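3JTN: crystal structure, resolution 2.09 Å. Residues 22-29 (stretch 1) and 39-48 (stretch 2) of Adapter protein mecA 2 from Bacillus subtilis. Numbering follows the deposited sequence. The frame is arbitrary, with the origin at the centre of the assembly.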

# COMPACT_ATOMS: atom_id res chain seq x y z
N ARG A 22 6.84 -9.62 -5.55
CA ARG A 22 8.01 -10.47 -5.39
C ARG A 22 7.86 -11.28 -4.09
O ARG A 22 8.12 -12.49 -4.08
N ILE A 23 7.44 -10.63 -3.01
CA ILE A 23 7.38 -11.31 -1.72
C ILE A 23 6.01 -11.92 -1.42
O ILE A 23 5.63 -12.11 -0.25
N GLY A 24 5.27 -12.23 -2.48
CA GLY A 24 3.99 -12.91 -2.35
C GLY A 24 2.84 -12.10 -1.75
O GLY A 24 1.80 -12.67 -1.42
N ILE A 25 3.02 -10.79 -1.60
CA ILE A 25 1.94 -9.92 -1.10
C ILE A 25 1.20 -9.31 -2.29
O ILE A 25 1.62 -8.29 -2.84
N THR A 26 0.09 -9.94 -2.67
CA THR A 26 -0.59 -9.58 -3.91
C THR A 26 -1.83 -8.70 -3.66
O THR A 26 -2.57 -8.36 -4.58
N GLY A 27 -2.04 -8.31 -2.41
CA GLY A 27 -3.22 -7.54 -2.06
C GLY A 27 -2.95 -6.06 -1.94
O GLY A 27 -2.44 -5.43 -2.85
N GLY A 28 -3.30 -5.50 -0.79
CA GLY A 28 -3.14 -4.07 -0.59
C GLY A 28 -4.38 -3.27 -0.94
O GLY A 28 -5.10 -3.57 -1.89
N THR A 29 -4.62 -2.23 -0.17
CA THR A 29 -5.69 -1.31 -0.48
C THR A 29 -5.13 0.08 -0.64
O THR A 29 -4.54 0.63 0.29
N LEU A 39 -1.26 3.24 0.97
CA LEU A 39 -1.46 1.81 0.83
C LEU A 39 -1.68 1.24 2.20
O LEU A 39 -0.98 1.58 3.16
N SER A 40 -2.66 0.37 2.29
CA SER A 40 -2.94 -0.33 3.52
C SER A 40 -2.76 -1.78 3.18
O SER A 40 -3.23 -2.23 2.13
N LEU A 41 -2.05 -2.50 4.04
CA LEU A 41 -1.89 -3.94 3.87
C LEU A 41 -2.46 -4.60 5.10
O LEU A 41 -2.32 -4.09 6.21
N GLU A 42 -3.11 -5.75 4.90
CA GLU A 42 -3.73 -6.47 5.99
C GLU A 42 -3.07 -7.83 6.12
O GLU A 42 -2.79 -8.30 7.23
N ASP A 43 -2.82 -8.47 4.99
CA ASP A 43 -2.16 -9.77 4.98
C ASP A 43 -0.72 -9.58 4.55
O ASP A 43 -0.44 -9.03 3.48
N LEU A 44 0.20 -10.03 5.39
CA LEU A 44 1.63 -9.93 5.10
C LEU A 44 2.21 -11.23 4.54
O LEU A 44 3.42 -11.44 4.56
N GLY A 45 1.34 -12.09 4.04
CA GLY A 45 1.75 -13.41 3.59
C GLY A 45 2.51 -14.16 4.67
O GLY A 45 2.10 -14.20 5.83
N SER A 46 3.64 -14.75 4.27
CA SER A 46 4.47 -15.53 5.17
C SER A 46 5.38 -14.61 5.96
O SER A 46 6.20 -15.06 6.75
N HIS A 47 5.21 -13.31 5.75
CA HIS A 47 6.13 -12.32 6.27
C HIS A 47 5.67 -11.68 7.56
O HIS A 47 4.50 -11.73 7.95
N THR A 48 6.64 -11.05 8.22
CA THR A 48 6.42 -10.37 9.47
C THR A 48 6.04 -8.94 9.15
O THR A 48 5.99 -8.56 7.98

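The most unusual feature of this contact is the short hydrogen bond that the ring of His47 makes to the backbone just past the end of a helix: His47 NE2 donates to Ile23 O at 2.6 Å, with a bent N-H...O angle of 131°. Ile23 is the first residue to leave helical geometry, and its carbonyl accepts the imidazole from the other stretch. His47 points toward stretch 1 with chi1 m (-54°) and chi2 at -59°, which brings the ring edge to this oxygen. Ile23 also points inward, chi1 p and chi2 t, and Ile23 CB lies 3.2 Å from His47 NE2, so the carbonyl and the side-chain root crowd the same ring nitrogen.

Water 1 joins the two stretches at the same carbonyl. It donates to Ile23 O at 3.2 Å and accepts from Ser46 N at 2.8 Å, so Ile23 O receives both the imidazole and the water. Ser46 itself, chi1 p, points sideways and adds almost nothing to the packing.

Ile25 is the main apolar plug and has more of its surface covered by the other stretch than any other residue here. It points toward stretch 2 with chi1 m, but chi2 at -30° lies between wells. Ile25 CD1 is pressed against the turn backbone, 3.1 Å from Leu44 C and 3.2 Å from Gly45 N, and reaches the edge of the His47 ring, 4.0 Å from His47 CD2. Ile25 CG2 meets Leu41 CD2 at 3.9 Å and lies equally far, 3.9 Å, from Asp43 O.

The receiving surface is a type II' turn from Leu44 to His47, closed by His47 N to Leu44 O at 2.8 Å. Gly45 has positive phi, which favours glycine, and an ideal CB there would come within 2.8 Å of Ile25 CD1, a clash. Asp43, chi1 t, points sideways, and its OD1 accepts a weak hydrogen bond from Gly45 N at 3.0 Å. Leu44, chi1 m, points away, so the turn offers Ile25 backbone rather than this leucine side chain. Water 2 spans the stretches nearby, donating to Asp43 O at 3.0 Å and accepting weakly from Gly27 N at 3.3 Å.

Farther along, Thr29 forms an antiparallel bridge with Ser40 of the 39-41 strand. Thr29 N donates to Ser40 O at 2.7 Å, and Ser40 N returns a bond to Thr29 O at 2.8 Å. Thr29 (chi1 m) and Ser40 (chi1 t) share one face of the sheet, with Thr29 CB 4.3 Å from Ser40 CB; Thr29 OG1 is satisfied elsewhere in the structure.

Leu39 (t, p) and Leu41 (m, t) leave their backbones sideways, but their ends come nearer to stretch 1 and pack against Gly28, whose CA is 3.9 Å from Leu39 CD1 and 3.4 Å from Leu41 CD2. An ideal CB on Gly28 would clash with Leu39 CD1 at 3.0 Å. The bare CA also makes a CA-H...O contact, Gly28 CA to Ser40 O at 3.3 Å.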

# COMPACT_ATOMS: atom_id res chain seq x y z
CB ARG A 22 9.29 -9.62 -5.31
CG ARG A 22 10.50 -10.27 -5.95
CD ARG A 22 11.78 -10.00 -5.15
NE ARG A 22 11.97 -11.11 -4.23
CZ ARG A 22 12.12 -11.02 -2.91
NH1 ARG A 22 12.17 -9.84 -2.30
NH2 ARG A 22 12.25 -12.14 -2.22
CB ILE A 23 7.89 -10.43 -0.56
CG1 ILE A 23 6.89 -9.34 -0.22
CG2 ILE A 23 9.26 -9.82 -0.93
CD1 ILE A 23 7.38 -8.37 0.85
CB ILE A 25 2.46 -8.77 -0.22
CG1 ILE A 25 3.18 -9.30 1.02
CG2 ILE A 25 1.34 -7.84 0.17
CD1 ILE A 25 2.66 -10.60 1.49
CB THR A 26 -0.94 -10.86 -4.72
OG1 THR A 26 0.27 -11.47 -5.18
CG2 THR A 26 -1.80 -10.54 -5.90
CB THR A 29 -6.75 -1.32 0.60
OG1 THR A 29 -7.51 -2.52 0.49
CG2 THR A 29 -7.67 -0.12 0.43
CB LEU A 39 -0.26 1.16 0.17
CG LEU A 39 -0.33 -0.36 -0.03
CD1 LEU A 39 -1.20 -0.72 -1.21
CD2 LEU A 39 1.06 -0.88 -0.24
CB SER A 40 -4.39 -0.09 3.95
OG SER A 40 -4.79 -1.08 4.89
CB LEU A 41 -0.41 -4.31 3.72
CG LEU A 41 0.34 -3.87 2.46
CD1 LEU A 41 1.79 -4.27 2.57
CD2 LEU A 41 -0.27 -4.47 1.20
CB GLU A 42 -5.23 -6.65 5.74
CG GLU A 42 -5.54 -7.66 4.64
CD GLU A 42 -6.83 -8.43 4.90
OE1 GLU A 42 -7.58 -8.67 3.92
OE2 GLU A 42 -7.08 -8.80 6.07
CB ASP A 43 -2.87 -10.77 4.07
CG ASP A 43 -2.43 -12.20 4.31
OD1 ASP A 43 -1.47 -12.41 5.09
OD2 ASP A 43 -3.03 -13.12 3.73
CB LEU A 44 2.39 -9.50 6.36
CG LEU A 44 1.96 -8.15 6.93
CD1 LEU A 44 0.87 -8.34 7.97
CD2 LEU A 44 3.13 -7.45 7.55
CB SER A 46 5.31 -16.51 4.36
OG SER A 46 5.91 -15.85 3.27
CB HIS A 47 6.40 -11.24 5.22
CG HIS A 47 6.87 -11.79 3.91
ND1 HIS A 47 8.01 -12.55 3.79
CD2 HIS A 47 6.34 -11.71 2.66
CE1 HIS A 47 8.17 -12.91 2.53
NE2 HIS A 47 7.17 -12.41 1.82
CB THR A 48 7.71 -10.42 10.30
OG1 THR A 48 7.41 -10.22 11.68
CG2 THR A 48 8.70 -9.37 9.83
O HOH W 1 4.07 -14.19 1.53
O HOH W 2 -1.95 -8.92 0.85